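Local coordinates for Thiol:disulfide interchange protein DsbA (Neisseria meningitidis MC58, PDB 3HZ8), which probably acts as a periplasmic thiol-disulfide oxidoreductase of the DsbA type, introducing disulfide bonds into other proteins through a redox-active CxxC motif, at residues A40-V45 with S173-I178. The protein carries 1 engineered substitution. Numbering follows the deposited sequence.
Sequences AHLEPV and SGMNTI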
loop_
_atom_site.group_PDB
_atom_site.type_symbol
_atom_site.label_atom_id
_atom_site.label_comp_id
_atom_site.label_asym_id
_atom_site.label_seq_id
_atom_site.Cartn_x
_atom_site.Cartn_y
_atom_site.Cartn_z
ATOM N N ALA A 40 0.353 -5.359 -9.230
ATOM C CA ALA A 40 1.356 -4.789 -10.140
ATOM C C ALA A 40 0.697 -3.937 -11.209
ATOM O O ALA A 40 1.286 -2.944 -11.650
ATOM C CB ALA A 40 2.215 -5.884 -10.795
ATOM N N HIS A 41 -0.517 -4.317 -11.614
ATOM C CA HIS A 41 -1.261 -3.544 -12.606
ATOM C C HIS A 41 -1.889 -2.299 -12.018
ATOM O O HIS A 41 -1.950 -1.267 -12.677
ATOM C CB HIS A 41 -2.334 -4.392 -13.279
ATOM C CG HIS A 41 -1.803 -5.265 -14.367
ATOM N ND1 HIS A 41 -1.711 -6.635 -14.245
ATOM C CD2 HIS A 41 -1.319 -4.961 -15.594
ATOM C CE1 HIS A 41 -1.205 -7.140 -15.357
ATOM N NE2 HIS A 41 -0.957 -6.145 -16.191
ATOM N N LEU A 42 -2.407 -2.401 -10.794
ATOM C CA LEU A 42 -2.948 -1.218 -10.122
ATOM C C LEU A 42 -1.854 -0.175 -9.873
ATOM O O LEU A 42 -2.116 1.030 -9.926
ATOM C CB LEU A 42 -3.623 -1.606 -8.791
ATOM C CG LEU A 42 -4.103 -0.472 -7.870
ATOM C CD1 LEU A 42 -5.089 0.499 -8.567
ATOM C CD2 LEU A 42 -4.738 -1.022 -6.605
ATOM N N GLU A 43 -0.637 -0.656 -9.588
ATOM C CA GLU A 43 0.462 0.197 -9.148
ATOM C C GLU A 43 0.648 1.484 -9.964
ATOM O O GLU A 43 0.578 2.570 -9.390
ATOM C CB GLU A 43 1.767 -0.606 -9.071
ATOM C CG GLU A 43 2.986 0.234 -8.666
ATOM C CD GLU A 43 2.905 0.794 -7.254
ATOM O OE1 GLU A 43 2.100 0.280 -6.433
ATOM O OE2 GLU A 43 3.672 1.739 -6.964
ATOM N N PRO A 44 0.869 1.375 -11.298
ATOM C CA PRO A 44 1.079 2.616 -12.058
ATOM C C PRO A 44 -0.111 3.583 -12.061
ATOM O O PRO A 44 0.078 4.808 -12.118
ATOM C CB PRO A 44 1.377 2.113 -13.476
ATOM C CG PRO A 44 0.769 0.765 -13.548
ATOM C CD PRO A 44 0.979 0.189 -12.174
ATOM N N VAL A 45 -1.327 3.041 -11.989
ATOM C CA VAL A 45 -2.537 3.865 -11.970
ATOM C C VAL A 45 -2.639 4.635 -10.656
ATOM O O VAL A 45 -2.895 5.859 -10.630
ATOM C CB VAL A 45 -3.807 2.991 -12.200
ATOM C CG1 VAL A 45 -5.076 3.814 -12.043
ATOM C CG2 VAL A 45 -3.779 2.331 -13.588
ATOM N N SER A 173 -11.506 3.707 -13.073
ATOM C CA SER A 173 -12.728 4.212 -12.453
ATOM C C SER A 173 -12.626 4.244 -10.932
ATOM O O SER A 173 -13.229 5.100 -10.269
ATOM C CB SER A 173 -13.965 3.418 -12.881
ATOM O OG SER A 173 -13.879 2.056 -12.496
ATOM N N GLY A 174 -11.837 3.328 -10.374
ATOM C CA GLY A 174 -11.635 3.310 -8.927
ATOM C C GLY A 174 -10.962 4.574 -8.415
ATOM O O GLY A 174 -11.171 4.969 -7.258
ATOM N N MET A 175 -10.151 5.215 -9.259
ATOM C CA MET A 175 -9.511 6.471 -8.850
ATOM C C MET A 175 -10.537 7.575 -8.613
ATOM O O MET A 175 -10.406 8.366 -7.676
ATOM C CB MET A 175 -8.456 6.922 -9.873
ATOM C CG MET A 175 -7.316 5.935 -10.108
ATOM S SD MET A 175 -6.388 5.448 -8.627
ATOM C CE MET A 175 -7.130 3.839 -8.260
ATOM N N ASN A 176 -11.567 7.620 -9.465
ATOM C CA ASN A 176 -12.695 8.528 -9.267
ATOM C C ASN A 176 -13.421 8.250 -7.945
ATOM O O ASN A 176 -13.760 9.168 -7.197
ATOM C CB ASN A 176 -13.680 8.407 -10.436
ATOM C CG ASN A 176 -13.082 8.835 -11.771
ATOM O OD1 ASN A 176 -12.194 9.690 -11.827
ATOM N ND2 ASN A 176 -13.600 8.264 -12.862
ATOM N N THR A 177 -13.657 6.971 -7.661
ATOM C CA THR A 177 -14.239 6.575 -6.368
ATOM C C THR A 177 -13.382 7.084 -5.197
ATOM O O THR A 177 -13.913 7.636 -4.230
ATOM C CB THR A 177 -14.452 5.039 -6.292
ATOM O OG1 THR A 177 -15.252 4.630 -7.403
ATOM C CG2 THR A 177 -15.183 4.625 -5.008
ATOM N N ILE A 178 -12.069 6.930 -5.291
ATOM C CA ILE A 178 -11.178 7.440 -4.240
ATOM C C ILE A 178 -11.403 8.937 -4.019
ATOM O O ILE A 178 -11.534 9.383 -2.879
ATOM C CB ILE A 178 -9.687 7.135 -4.551
ATOM C CG1 ILE A 178 -9.430 5.622 -4.427
ATOM C CG2 ILE A 178 -8.729 7.930 -3.608
ATOM C CD1 ILE A 178 -8.098 5.158 -4.955
#
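M175 spans the gap between two helices of the DsbA thioredoxin fold, touching V45 with the middle of its chain and L42 with its methyl end. The pair illustrates how one long, bent side chain can join helices whose backbones stay well apart: the closest CA atoms, those of V45 and M175, are 8.1 Å from each other. One helix, 37-50, starts just after C36, which forms the redox-active disulfide with C39; the other, 171-191, is the C-terminal helix. Along the latter, S173 OG is hydrogen-bonded to OD1 of D170, the residue just before the helix, and G174 brings no side chain.

M175 then makes the whole contact from this side. Its CG comes within 3.6 Å of V45 CG1. The next torsion bends the chain (chi2 -56°), and the sulfur passes V45, with SD 4.0 Å from V45 O. A further bend returns CE toward L42. V45 meets M175 CG and SD with CG1, the methyl anti to its backbone N (chi1 174°), whereas L42 reaches out to CE by its CD1 branch. No hydrogen bond crosses; the two closest contacts are between apolar side-chain atoms. M175 also touches L46 and H49, and the side chains of L42 and V45 both touch W171. One turn on, I178 packs against L46 and V28 of strand 26-32. L42 rests on E30 of the same strand and on P156, which precedes strand 157-160, so both helices share one face of the central sheet. At the far end of the methionine chain, M175 CE stops 3.9 Å from L42 CD1.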